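Local atomic coordinates of xanthomonas outer protein D (Xanthomonas euvesicatoria, PDB entry 2OIX), a protein that acts as a secreted virulence factor and deSUMOylating cysteine protease of the Ulp1 family, seen here as its inactivated catalytic fragment. Residues A[31-36]-A[66-71]; A[76-81]-A[138-143]; A[91-96]-A[122-127]; A[144-149]-A[162-167]. The protein carries 1 engineered substitution. One frame throughout, in Å; residues are numbered along the deposited sequence.

Contact 1: residues A[31-36]-A[66-71]; sequences HFADSQ and FLPINQ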
loop_
_atom_site.group_PDB
_atom_site.type_symbol
_atom_site.label_atom_id
_atom_site.label_comp_id
_atom_site.label_asym_id
_atom_site.label_seq_id
_atom_site.Cartn_x
_atom_site.Cartn_y
_atom_site.Cartn_z
ATOM N N HIS A 31 -8.563 -3.768 0.954
ATOM C CA HIS A 31 -7.735 -4.949 0.616
ATOM C C HIS A 31 -6.240 -4.624 0.814
ATOM O O HIS A 31 -5.728 -3.697 0.178
ATOM C CB HIS A 31 -7.973 -5.405 -0.815
ATOM C CG HIS A 31 -7.169 -6.610 -1.195
ATOM N ND1 HIS A 31 -7.508 -7.882 -0.789
ATOM C CD2 HIS A 31 -6.026 -6.733 -1.918
ATOM C CE1 HIS A 31 -6.617 -8.742 -1.253
ATOM N NE2 HIS A 31 -5.700 -8.069 -1.931
ATOM N N PHE A 32 -5.577 -5.343 1.727
ATOM C CA PHE A 32 -4.144 -5.176 1.939
ATOM C C PHE A 32 -3.416 -6.155 1.051
ATOM O O PHE A 32 -3.448 -7.394 1.256
ATOM C CB PHE A 32 -3.781 -5.365 3.430
ATOM C CG PHE A 32 -4.588 -4.493 4.341
ATOM C CD1 PHE A 32 -4.747 -3.131 4.065
ATOM C CD2 PHE A 32 -5.206 -5.028 5.471
ATOM C CE1 PHE A 32 -5.498 -2.314 4.901
ATOM C CE2 PHE A 32 -5.975 -4.202 6.319
ATOM C CZ PHE A 32 -6.115 -2.838 6.026
ATOM N N ALA A 33 -2.827 -5.632 -0.005
ATOM C CA ALA A 33 -2.159 -6.562 -0.907
ATOM C C ALA A 33 -0.859 -7.132 -0.343
ATOM O O ALA A 33 -0.137 -6.515 0.495
ATOM C CB ALA A 33 -1.948 -5.974 -2.306
ATOM N N ASP A 34 -0.616 -8.377 -0.736
ATOM C CA ASP A 34 0.644 -9.046 -0.458
ATOM C C ASP A 34 1.652 -8.467 -1.449
ATOM O O ASP A 34 1.385 -8.417 -2.657
ATOM C CB ASP A 34 0.490 -10.544 -0.729
ATOM C CG ASP A 34 1.775 -11.286 -0.535
ATOM O OD1 ASP A 34 2.046 -11.743 0.604
ATOM O OD2 ASP A 34 2.537 -11.412 -1.502
ATOM N N SER A 35 2.822 -8.076 -0.970
ATOM C CA SER A 35 3.820 -7.367 -1.773
ATOM C C SER A 35 4.447 -8.206 -2.881
ATOM O O SER A 35 4.837 -7.677 -3.911
ATOM C CB SER A 35 4.898 -6.741 -0.871
ATOM O OG SER A 35 5.493 -7.709 -0.037
ATOM N N GLN A 36 4.479 -9.524 -2.698
ATOM C CA GLN A 36 5.070 -10.395 -3.675
ATOM C C GLN A 36 4.089 -10.519 -4.824
ATOM O O GLN A 36 4.494 -10.603 -5.954
ATOM C CB GLN A 36 5.364 -11.765 -3.083
ATOM C CG GLN A 36 6.447 -11.722 -2.023
ATOM C CD GLN A 36 6.936 -13.088 -1.610
ATOM O OE1 GLN A 36 7.667 -13.719 -2.333
ATOM N NE2 GLN A 36 6.600 -13.503 -0.396
ATOM N N PHE A 66 -4.413 -1.314 -0.840
ATOM C CA PHE A 66 -3.080 -0.900 -0.398
ATOM C C PHE A 66 -2.017 -1.815 -0.964
ATOM O O PHE A 66 -1.955 -3.005 -0.598
ATOM C CB PHE A 66 -3.028 -0.891 1.160
ATOM C CG PHE A 66 -4.061 -0.002 1.729
ATOM C CD1 PHE A 66 -3.733 1.316 2.086
ATOM C CD2 PHE A 66 -5.412 -0.436 1.816
ATOM C CE1 PHE A 66 -4.748 2.209 2.544
ATOM C CE2 PHE A 66 -6.394 0.422 2.293
ATOM C CZ PHE A 66 -6.048 1.745 2.687
ATOM N N LEU A 67 -1.163 -1.262 -1.823
ATOM C CA LEU A 67 -0.168 -2.051 -2.544
ATOM C C LEU A 67 1.217 -1.629 -2.136
ATOM O O LEU A 67 1.666 -0.527 -2.500
ATOM C CB LEU A 67 -0.293 -1.808 -4.049
ATOM C CG LEU A 67 -1.697 -2.120 -4.627
ATOM C CD1 LEU A 67 -2.288 -0.944 -5.358
ATOM C CD2 LEU A 67 -1.658 -3.286 -5.566
ATOM N N PRO A 68 1.888 -2.461 -1.321
ATOM C CA PRO A 68 3.264 -2.126 -0.940
ATOM C C PRO A 68 4.131 -2.361 -2.197
ATOM O O PRO A 68 4.000 -3.393 -2.866
ATOM C CB PRO A 68 3.580 -3.103 0.186
ATOM C CG PRO A 68 2.187 -3.667 0.638
ATOM C CD PRO A 68 1.430 -3.719 -0.693
ATOM N N ILE A 69 4.965 -1.376 -2.515
ATOM C CA ILE A 69 5.839 -1.406 -3.684
ATOM C C ILE A 69 7.281 -1.681 -3.195
ATOM O O ILE A 69 7.858 -0.833 -2.574
ATOM C CB ILE A 69 5.752 -0.077 -4.459
ATOM C CG1 ILE A 69 4.295 0.279 -4.843
ATOM C CG2 ILE A 69 6.627 -0.120 -5.725
ATOM C CD1 ILE A 69 3.559 -0.735 -5.635
ATOM N N ASN A 70 7.821 -2.862 -3.488
ATOM C CA ASN A 70 9.148 -3.278 -3.076
ATOM C C ASN A 70 10.182 -2.989 -4.141
ATOM O O ASN A 70 10.089 -3.505 -5.236
ATOM C CB ASN A 70 9.150 -4.794 -2.770
ATOM C CG ASN A 70 10.379 -5.244 -2.045
ATOM O OD1 ASN A 70 11.185 -4.434 -1.568
ATOM N ND2 ASN A 70 10.511 -6.547 -1.898
ATOM N N GLN A 71 11.168 -2.172 -3.817
ATOM C CA GLN A 71 12.376 -2.159 -4.606
ATOM C C GLN A 71 13.331 -3.110 -3.867
ATOM O O GLN A 71 13.814 -2.777 -2.792
ATOM C CB GLN A 71 12.959 -0.745 -4.759
ATOM C CG GLN A 71 14.027 -0.654 -5.854
ATOM C CD GLN A 71 14.680 0.740 -6.018
ATOM O OE1 GLN A 71 15.794 0.838 -6.519
ATOM N NE2 GLN A 71 13.993 1.791 -5.618
HETATM O O HOH W 1 5.832 -4.841 -4.440
#
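Phe32 and Phe66 stand beside each other on one face of the sheet; their strands pair in parallel. Phe66 N gives its hydrogen to His31 O at 2.9 Å, and Phe66 O takes one from Ala33 N at 2.8 Å. In this pattern the following bond would run from the N of Pro68 to Ala33 O, but a proline has no N-H; its CD lies against Ala33 O at 3.4 Å instead, and the pairing stops as the first segment turns into a helix. Ala33 CB points at the second strand, 3.4 Å from Phe66 O, where a small residue suits. Strand 30-32 is a short edge strand of the central sheet of this Ulp1-type cysteine protease domain. Beyond the proline a water takes over: it donates to Ser35 O and to Pro68 O (2.8 Å) and accepts from Asn70 N (3.0 Å), so three backbone polar groups are satisfied through one molecule. Asp34 is the N-cap of helix 35-40. Its OD2 accepts from Gln36 N at 3.0 Å, met from above the carboxylate plane, and from Val37 N, while OD1 forms a salt bridge with Arg11. Ser35 OG bonds to Asp7, leaving its CB to face Pro68. With CG beside the backbone N in both phenylalanines, Phe32 CD1 comes to 3.6 Å from Phe66 CD2 with the ring planes at 54°, and Ile144 of helix 136-153 packs on both.

Contact 2: residues A[76-81]-A[138-143]; sequences WSLLVV and DHVLTG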
loop_
_atom_site.group_PDB
_atom_site.type_symbol
_atom_site.label_atom_id
_atom_site.label_comp_id
_atom_site.label_asym_id
_atom_site.label_seq_id
_atom_site.Cartn_x
_atom_site.Cartn_y
_atom_site.Cartn_z
ATOM N N TRP A 76 11.020 0.685 0.163
ATOM C CA TRP A 76 9.565 0.447 0.121
ATOM C C TRP A 76 8.791 1.761 -0.092
ATOM O O TRP A 76 9.139 2.791 0.473
ATOM C CB TRP A 76 9.029 -0.088 1.436
ATOM C CG TRP A 76 9.384 -1.516 1.780
ATOM C CD1 TRP A 76 10.360 -1.925 2.637
ATOM C CD2 TRP A 76 8.759 -2.688 1.281
ATOM N NE1 TRP A 76 10.400 -3.316 2.706
ATOM C CE2 TRP A 76 9.408 -3.805 1.892
ATOM C CE3 TRP A 76 7.696 -2.916 0.383
ATOM C CZ2 TRP A 76 9.030 -5.117 1.635
ATOM C CZ3 TRP A 76 7.324 -4.256 0.120
ATOM C CH2 TRP A 76 7.992 -5.324 0.743
ATOM N N SER A 77 7.681 1.693 -0.816
ATOM C CA SER A 77 6.742 2.803 -0.816
ATOM C C SER A 77 5.315 2.199 -0.895
ATOM O O SER A 77 5.137 0.960 -0.924
ATOM C CB SER A 77 7.034 3.731 -1.969
ATOM O OG SER A 77 6.837 3.001 -3.165
ATOM N N LEU A 78 4.318 3.073 -0.936
ATOM C CA LEU A 78 2.956 2.646 -0.869
ATOM C C LEU A 78 2.150 3.232 -2.005
ATOM O O LEU A 78 2.111 4.486 -2.205
ATOM C CB LEU A 78 2.332 3.099 0.418
ATOM C CG LEU A 78 0.835 2.804 0.595
ATOM C CD1 LEU A 78 0.562 1.274 0.514
ATOM C CD2 LEU A 78 0.283 3.449 1.904
ATOM N N LEU A 79 1.495 2.347 -2.743
ATOM C CA LEU A 79 0.555 2.803 -3.738
ATOM C C LEU A 79 -0.857 2.454 -3.226
ATOM O O LEU A 79 -1.134 1.300 -2.915
ATOM C CB LEU A 79 0.782 2.071 -5.082
ATOM C CG LEU A 79 -0.162 2.530 -6.134
ATOM C CD1 LEU A 79 0.124 4.047 -6.454
ATOM C CD2 LEU A 79 -0.082 1.615 -7.381
ATOM N N VAL A 80 -1.784 3.414 -3.234
ATOM C CA VAL A 80 -3.169 3.138 -2.807
ATOM C C VAL A 80 -4.060 3.330 -4.037
ATOM O O VAL A 80 -3.977 4.347 -4.772
ATOM C CB VAL A 80 -3.619 4.052 -1.628
ATOM C CG1 VAL A 80 -5.103 3.795 -1.238
ATOM C CG2 VAL A 80 -2.728 3.855 -0.447
ATOM N N VAL A 81 -4.909 2.369 -4.302
ATOM C CA VAL A 81 -5.797 2.499 -5.464
ATOM C C VAL A 81 -7.263 2.455 -4.971
ATOM O O VAL A 81 -7.633 1.498 -4.281
ATOM C CB VAL A 81 -5.566 1.373 -6.496
ATOM C CG1 VAL A 81 -6.639 1.368 -7.489
ATOM C CG2 VAL A 81 -4.197 1.474 -7.202
ATOM N N ASP A 138 8.587 0.766 7.852
ATOM C CA ASP A 138 7.807 1.344 8.926
ATOM C C ASP A 138 6.831 2.404 8.374
ATOM O O ASP A 138 5.662 2.469 8.786
ATOM C CB ASP A 138 8.743 1.970 9.971
ATOM C CG ASP A 138 9.806 0.970 10.539
ATOM O OD1 ASP A 138 9.964 0.864 11.792
ATOM O OD2 ASP A 138 10.566 0.354 9.762
ATOM N N HIS A 139 7.328 3.242 7.471
ATOM C CA HIS A 139 6.537 4.338 6.907
ATOM C C HIS A 139 5.340 3.796 6.079
ATOM O O HIS A 139 4.210 4.303 6.192
ATOM C CB HIS A 139 7.422 5.280 6.083
ATOM C CG HIS A 139 8.208 6.254 6.904
ATOM N ND1 HIS A 139 9.440 5.948 7.434
ATOM C CD2 HIS A 139 7.956 7.538 7.265
ATOM C CE1 HIS A 139 9.914 6.991 8.097
ATOM N NE2 HIS A 139 9.028 7.966 8.027
ATOM N N VAL A 140 5.593 2.742 5.310
ATOM C CA VAL A 140 4.539 2.034 4.596
ATOM C C VAL A 140 3.486 1.441 5.548
ATOM O O VAL A 140 2.293 1.745 5.366
ATOM C CB VAL A 140 5.065 1.001 3.579
ATOM C CG1 VAL A 140 3.886 0.209 3.003
ATOM C CG2 VAL A 140 5.784 1.719 2.440
ATOM N N LEU A 141 3.919 0.749 6.622
ATOM C CA LEU A 141 2.987 0.089 7.521
ATOM C C LEU A 141 2.117 1.127 8.201
ATOM O O LEU A 141 0.894 0.984 8.283
ATOM C CB LEU A 141 3.730 -0.767 8.579
ATOM C CG LEU A 141 4.305 -2.033 7.941
ATOM C CD1 LEU A 141 4.833 -3.012 8.872
ATOM C CD2 LEU A 141 3.203 -2.746 7.066
ATOM N N THR A 142 2.775 2.145 8.758
ATOM C CA THR A 142 2.092 3.254 9.380
ATOM C C THR A 142 1.109 3.954 8.459
ATOM O O THR A 142 -0.014 4.223 8.898
ATOM C CB THR A 142 3.092 4.287 9.959
ATOM O OG1 THR A 142 4.103 3.587 10.687
ATOM C CG2 THR A 142 2.346 5.270 10.877
ATOM N N GLY A 143 1.497 4.214 7.209
ATOM C CA GLY A 143 0.579 4.836 6.259
ATOM C C GLY A 143 -0.671 3.975 6.008
ATOM O O GLY A 143 -1.822 4.498 5.969
#
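Val140 carries this contact, set against the Ser77 peptide group and the CB atoms of Trp76 and Leu78. The packing is van der Waals contact, tightest where a methyl meets a peptide carbonyl. With CG1 anti to its backbone N (chi1 174°), Val140 has CG2 on the side of the strand, 3.4 Å from Ser77 C and 3.8 Å from Trp76 CB, while CG1 meets Leu78 CB at 4.2 Å. A short branched valine suits strand and helix axes that come within 7.5 Å. One turn on, Gly143 has no side chain, and Leu78 CD2 lies 4.2 Å from the bare Gly143 C. Polar bonding turns elsewhere. Asp138 O accepts from Thr142 N at 2.9 Å and, from the opposite face of its plane, from Thr142 OG1 at 2.7 Å, which satisfies the hydroxyl within its own helix. Ser77 OG points from the other side of the strand to Gln104 and His93, and Trp76 NE1 reaches Leu5 O. Trp76 also touches the engineered Ala136 at the start of the helix, where Ulp1-family enzymes carry the catalytic cysteine. Without a polar bond between them, strand and helix depend on close fit and burial of apolar surface.

Contact 3: residues A[91-96]-A[122-127]; sequences AYHYDS and THEMPI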
loop_
_atom_site.group_PDB
_atom_site.type_symbol
_atom_site.label_atom_id
_atom_site.label_comp_id
_atom_site.label_asym_id
_atom_site.label_seq_id
_atom_site.Cartn_x
_atom_site.Cartn_y
_atom_site.Cartn_z
ATOM N N ALA A 91 -5.656 7.065 -7.601
ATOM C CA ALA A 91 -4.461 6.319 -7.178
ATOM C C ALA A 91 -3.468 7.301 -6.562
ATOM O O ALA A 91 -3.329 8.458 -7.056
ATOM C CB ALA A 91 -3.881 5.579 -8.410
ATOM N N TYR A 92 -2.821 6.898 -5.448
ATOM C CA TYR A 92 -2.007 7.759 -4.632
ATOM C C TYR A 92 -0.703 7.036 -4.311
ATOM O O TYR A 92 -0.727 5.882 -3.851
ATOM C CB TYR A 92 -2.686 8.032 -3.283
ATOM C CG TYR A 92 -4.113 8.561 -3.452
ATOM C CD1 TYR A 92 -4.360 9.957 -3.581
ATOM C CD2 TYR A 92 -5.213 7.680 -3.454
ATOM C CE1 TYR A 92 -5.700 10.451 -3.753
ATOM C CE2 TYR A 92 -6.579 8.180 -3.624
ATOM C CZ TYR A 92 -6.765 9.555 -3.789
ATOM O OH TYR A 92 -8.007 10.046 -3.903
ATOM N N HIS A 93 0.418 7.680 -4.607
ATOM C CA HIS A 93 1.733 7.112 -4.266
ATOM C C HIS A 93 2.457 7.890 -3.176
ATOM O O HIS A 93 2.638 9.119 -3.297
ATOM C CB HIS A 93 2.580 6.986 -5.563
ATOM C CG HIS A 93 3.895 6.286 -5.347
ATOM N ND1 HIS A 93 5.105 6.831 -5.720
ATOM C CD2 HIS A 93 4.184 5.074 -4.806
ATOM C CE1 HIS A 93 6.088 6.010 -5.385
ATOM N NE2 HIS A 93 5.558 4.942 -4.812
ATOM N N TYR A 94 2.873 7.184 -2.117
ATOM C CA TYR A 94 3.567 7.754 -0.950
ATOM C C TYR A 94 4.974 7.157 -0.892
ATOM O O TYR A 94 5.149 5.928 -0.794
ATOM C CB TYR A 94 2.821 7.468 0.357
ATOM C CG TYR A 94 1.312 7.856 0.365
ATOM C CD1 TYR A 94 0.918 9.094 0.854
ATOM C CD2 TYR A 94 0.315 6.961 -0.021
ATOM C CE1 TYR A 94 -0.423 9.480 0.919
ATOM C CE2 TYR A 94 -1.067 7.321 0.025
ATOM C CZ TYR A 94 -1.417 8.600 0.525
ATOM O OH TYR A 94 -2.731 8.994 0.591
ATOM N N ASP A 95 5.953 8.031 -1.024
ATOM C CA ASP A 95 7.359 7.629 -0.936
ATOM C C ASP A 95 8.070 8.471 0.114
ATOM O O ASP A 95 8.077 9.695 0.037
ATOM C CB ASP A 95 7.993 7.772 -2.329
ATOM C CG ASP A 95 9.445 7.267 -2.382
ATOM O OD1 ASP A 95 9.965 7.088 -3.504
ATOM O OD2 ASP A 95 10.091 7.074 -1.327
ATOM N N SER A 96 8.684 7.828 1.098
ATOM C CA SER A 96 9.195 8.532 2.196
ATOM C C SER A 96 10.659 8.929 1.968
ATOM O O SER A 96 11.310 9.558 2.859
ATOM C CB SER A 96 9.061 7.625 3.400
ATOM O OG SER A 96 9.802 6.429 3.219
ATOM N N THR A 122 -1.832 8.915 -11.320
ATOM C CA THR A 122 -1.434 8.663 -9.915
ATOM C C THR A 122 -0.844 9.916 -9.253
ATOM O O THR A 122 0.090 10.545 -9.803
ATOM C CB THR A 122 -0.399 7.485 -9.798
ATOM O OG1 THR A 122 -0.941 6.292 -10.400
ATOM C CG2 THR A 122 0.023 7.251 -8.361
ATOM N N HIS A 123 -1.358 10.273 -8.082
ATOM C CA HIS A 123 -0.924 11.481 -7.413
ATOM C C HIS A 123 0.310 11.168 -6.617
ATOM O O HIS A 123 0.316 10.188 -5.871
ATOM C CB HIS A 123 -2.014 12.011 -6.479
ATOM C CG HIS A 123 -3.300 12.340 -7.158
ATOM N ND1 HIS A 123 -3.501 13.534 -7.809
ATOM C CD2 HIS A 123 -4.452 11.640 -7.286
ATOM C CE1 HIS A 123 -4.726 13.560 -8.312
ATOM N NE2 HIS A 123 -5.322 12.417 -8.017
ATOM N N GLU A 124 1.381 11.939 -6.780
ATOM C CA GLU A 124 2.517 11.795 -5.867
ATOM C C GLU A 124 2.226 12.542 -4.563
ATOM O O GLU A 124 2.258 13.776 -4.528
ATOM C CB GLU A 124 3.814 12.330 -6.498
ATOM C CG GLU A 124 5.084 11.915 -5.761
ATOM C CD GLU A 124 5.389 10.391 -5.850
ATOM O OE1 GLU A 124 4.922 9.716 -6.791
ATOM O OE2 GLU A 124 6.105 9.886 -4.970
ATOM N N MET A 125 1.997 11.795 -3.484
ATOM C CA MET A 125 1.479 12.366 -2.239
ATOM C C MET A 125 2.529 12.574 -1.181
ATOM O O MET A 125 3.481 11.808 -1.104
ATOM C CB MET A 125 0.396 11.461 -1.671
ATOM C CG MET A 125 -0.756 11.248 -2.617
ATOM S SD MET A 125 -1.801 12.675 -2.722
ATOM C CE MET A 125 -2.646 12.669 -1.140
ATOM N N PRO A 126 2.351 13.625 -0.351
ATOM C CA PRO A 126 3.254 13.809 0.776
ATOM C C PRO A 126 3.034 12.778 1.893
ATOM O O PRO A 126 1.880 12.426 2.280
ATOM C CB PRO A 126 2.951 15.231 1.255
ATOM C CG PRO A 126 1.512 15.474 0.877
ATOM C CD PRO A 126 1.306 14.675 -0.416
ATOM N N ILE A 127 4.173 12.306 2.393
ATOM C CA ILE A 127 4.241 11.407 3.521
ATOM C C ILE A 127 5.466 11.832 4.332
ATOM O O ILE A 127 6.445 12.314 3.764
ATOM C CB ILE A 127 4.379 9.955 3.060
ATOM C CG1 ILE A 127 4.386 8.996 4.250
ATOM C CG2 ILE A 127 5.633 9.794 2.164
ATOM C CD1 ILE A 127 3.935 7.590 3.893
HETATM O O HOH W 2 5.343 10.630 -2.292
HETATM O O HOH W 3 8.706 8.069 -5.655
#
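Ala91 to His93 run parallel to Thr122 to Met125, joined by three backbone bonds, His123 N to Ala91 O, His93 N to His123 O (2.8 Å, almost straight) and Met125 N to His93 O, the strand axes turned by 36°. Helix 102-114 connects the two strands, a beta-alpha-beta unit that ends the sheet. On the helix side, His93 and Glu124 lie alongside, pointing the same way. In Glu124 the bend at chi2 (68°) turns CD back toward His93, and OE1 lies in the ring plane, where ND1 donates to its syn side at 3.1 Å; a weak bond reaches OE2. Ser77 OG holds the other ring nitrogen, and Arg105 forms a salt bridge with Glu124 OE1. On the other face Met125 serves two tyrosines: its CB is 3.4 Å from Tyr94 CE1 with CG over that ring, and SD sits at the edge of the Tyr92 ring, 5.2 Å from the centroid, an unbranched thioether chain, bent at chi2 and chi3, touching both rings. Past the strands, Ile127 CD1 packs on Tyr94 CB at 3.7 Å. A water donates to Asp95 OD1 (2.7 Å) and Glu124 OE2 (3.2 Å), while Asp95 OD2 accepts from His75, consistent with the His-Asp pair of Ulp1 proteases. With both imidazole nitrogens engaged, the rotation of the His93 ring is fixed, and Arg105 probably favours an ionised Glu124.

Contact 4: residues A[144-149]-A[162-167]; sequences IEVLAH and RDLTDI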
loop_
_atom_site.group_PDB
_atom_site.type_symbol
_atom_site.label_atom_id
_atom_site.label_comp_id
_atom_site.label_asym_id
_atom_site.label_seq_id
_atom_site.Cartn_x
_atom_site.Cartn_y
_atom_site.Cartn_z
ATOM N N ILE A 144 -0.471 2.658 5.905
ATOM C CA ILE A 144 -1.591 1.742 5.689
ATOM C C ILE A 144 -2.590 1.812 6.837
ATOM O O ILE A 144 -3.793 1.954 6.592
ATOM C CB ILE A 144 -1.098 0.288 5.453
ATOM C CG1 ILE A 144 -0.394 0.172 4.062
ATOM C CG2 ILE A 144 -2.293 -0.683 5.578
ATOM C CD1 ILE A 144 0.312 -1.159 3.853
ATOM N N GLU A 145 -2.056 1.773 8.050
ATOM C CA GLU A 145 -2.793 1.743 9.329
ATOM C C GLU A 145 -3.634 3.027 9.548
ATOM O O GLU A 145 -4.826 2.960 9.851
ATOM C CB GLU A 145 -1.794 1.593 10.468
ATOM C CG GLU A 145 -2.401 1.677 11.869
ATOM C CD GLU A 145 -2.681 0.318 12.472
ATOM O OE1 GLU A 145 -2.262 -0.688 11.841
ATOM O OE2 GLU A 145 -3.289 0.255 13.581
ATOM N N VAL A 146 -2.977 4.176 9.388
ATOM C CA VAL A 146 -3.588 5.503 9.424
ATOM C C VAL A 146 -4.689 5.626 8.396
ATOM O O VAL A 146 -5.791 6.033 8.733
ATOM C CB VAL A 146 -2.524 6.585 9.166
ATOM C CG1 VAL A 146 -3.148 7.953 9.048
ATOM C CG2 VAL A 146 -1.505 6.617 10.358
ATOM N N LEU A 147 -4.376 5.294 7.146
ATOM C CA LEU A 147 -5.372 5.430 6.084
ATOM C C LEU A 147 -6.565 4.431 6.246
ATOM O O LEU A 147 -7.736 4.818 6.038
ATOM C CB LEU A 147 -4.689 5.298 4.724
ATOM C CG LEU A 147 -3.739 6.402 4.223
ATOM C CD1 LEU A 147 -3.331 6.005 2.709
ATOM C CD2 LEU A 147 -4.464 7.764 4.179
ATOM N N ALA A 148 -6.271 3.184 6.623
ATOM C CA ALA A 148 -7.319 2.203 6.986
ATOM C C ALA A 148 -8.282 2.741 8.038
ATOM O O ALA A 148 -9.496 2.632 7.883
ATOM C CB ALA A 148 -6.713 0.855 7.436
ATOM N N HIS A 149 -7.755 3.317 9.116
ATOM C CA HIS A 149 -8.651 3.891 10.121
ATOM C C HIS A 149 -9.504 5.074 9.601
ATOM O O HIS A 149 -10.668 5.252 10.018
ATOM C CB HIS A 149 -7.880 4.219 11.399
ATOM C CG HIS A 149 -7.593 3.007 12.241
ATOM N ND1 HIS A 149 -6.557 2.142 11.969
ATOM C CD2 HIS A 149 -8.216 2.514 13.343
ATOM C CE1 HIS A 149 -6.558 1.161 12.857
ATOM N NE2 HIS A 149 -7.549 1.366 13.707
ATOM N N ARG A 162 -6.390 12.107 2.748
ATOM C CA ARG A 162 -5.399 11.110 2.319
ATOM C C ARG A 162 -3.983 11.678 2.529
ATOM O O ARG A 162 -2.998 11.124 2.051
ATOM C CB ARG A 162 -5.670 10.758 0.844
ATOM C CG ARG A 162 -6.843 9.761 0.652
ATOM C CD ARG A 162 -7.804 10.193 -0.462
ATOM N NE ARG A 162 -8.706 11.249 -0.022
ATOM C CZ ARG A 162 -9.117 12.274 -0.762
ATOM N NH1 ARG A 162 -8.718 12.399 -2.017
ATOM N NH2 ARG A 162 -9.936 13.181 -0.240
ATOM N N ASP A 163 -3.873 12.756 3.309
ATOM C CA ASP A 163 -2.566 13.390 3.569
ATOM C C ASP A 163 -1.874 12.599 4.649
ATOM O O ASP A 163 -2.457 12.354 5.692
ATOM C CB ASP A 163 -2.752 14.857 4.031
ATOM C CG ASP A 163 -1.449 15.677 4.025
ATOM O OD1 ASP A 163 -0.350 15.121 4.074
ATOM O OD2 ASP A 163 -1.524 16.932 3.987
ATOM N N LEU A 164 -0.612 12.241 4.419
ATOM C CA LEU A 164 0.187 11.489 5.408
ATOM C C LEU A 164 1.461 12.226 5.820
ATOM O O LEU A 164 2.384 11.609 6.372
ATOM C CB LEU A 164 0.535 10.076 4.868
ATOM C CG LEU A 164 -0.623 9.060 4.689
ATOM C CD1 LEU A 164 -0.132 7.659 4.170
ATOM C CD2 LEU A 164 -1.344 8.892 6.050
ATOM N N THR A 165 1.507 13.534 5.558
ATOM C CA THR A 165 2.671 14.388 5.838
ATOM C C THR A 165 3.124 14.227 7.288
ATOM O O THR A 165 4.320 14.115 7.579
ATOM C CB THR A 165 2.353 15.878 5.521
ATOM O OG1 THR A 165 1.837 16.002 4.189
ATOM C CG2 THR A 165 3.572 16.735 5.623
ATOM N N ASP A 166 2.154 14.140 8.191
ATOM C CA ASP A 166 2.436 14.161 9.632
ATOM C C ASP A 166 2.580 12.808 10.343
ATOM O O ASP A 166 2.566 12.768 11.570
ATOM C CB ASP A 166 1.356 14.992 10.327
ATOM C CG ASP A 166 1.411 16.468 9.928
ATOM O OD1 ASP A 166 2.519 17.067 9.994
ATOM O OD2 ASP A 166 0.347 17.043 9.569
ATOM N N ILE A 167 2.676 11.703 9.611
ATOM C CA ILE A 167 2.768 10.408 10.300
ATOM C C ILE A 167 4.076 10.262 11.093
ATOM O O ILE A 167 5.068 10.934 10.822
ATOM C CB ILE A 167 2.522 9.163 9.395
ATOM C CG1 ILE A 167 3.668 8.952 8.390
ATOM C CG2 ILE A 167 1.152 9.260 8.703
ATOM C CD1 ILE A 167 3.697 7.561 7.737
#
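Leu147 and Leu164 take the same shape, CG anti to the carbonyl carbon (chi1 -69° and -68°), and this brings their branched ends together at a slant: CG of Leu147 is 3.8 Å from CD1 of Leu164. Val146, on the same side of the helix, runs past Leu164 in the opposite direction, its CG1 reaching Leu164 CD2 at 3.6 Å. Leu164 is therefore wedged between two neighbouring helix residues, and Leu147 CD2 also lies 3.9 Å from Arg162 CA. Valine, short and branched at CB, suits the outer part of the contact, where its CG2 faces Ile167 CG2 at 4.1 Å. The loop that supplies these residues, between helices 136-153 and 171-179 of the Ulp1 protease domain, is shaped by two small turns. In an Asx turn Asp163 OD1 accepts from Thr165 N at 2.9 Å, on its anti side, and a type I turn from Leu164 to Ile167 follows, its Ile167 N to Leu164 O bond measuring 3.3 Å. The two turns bring Leu164 and Ile167 to the same side, toward the helix. Arg162 sends its guanidinium away from the helix, to Phe156 O and Tyr158 O. Glu145 O accepts from two groups of His149, the backbone N and, from the opposite face of the carbonyl plane, ring ND1 at 2.9 Å.

Overall arrangement
Contacts 1, 2 and 3 follow the sheet from one edge to the other: contacts 1 and 3 each join an outer strand to its neighbour, and contact 2 sets helix 136-153 against the middle strand. The same helix serves contact 4, whose loop packs next to contact 2 and meets contact 3 where Tyr94 OH bonds to Arg162 O. Contacts 1 and 2 lie near the centre of the chain and are buried; contact 3 is mostly buried but includes exposed residues, and contact 4 is only partly buried. Chemistry follows place: backbone bonds join the strands, apolar packing joins helix to strand and loop, waters bridge groups in contacts 1 and 3, and contact 3 adds a His-carboxylate bond.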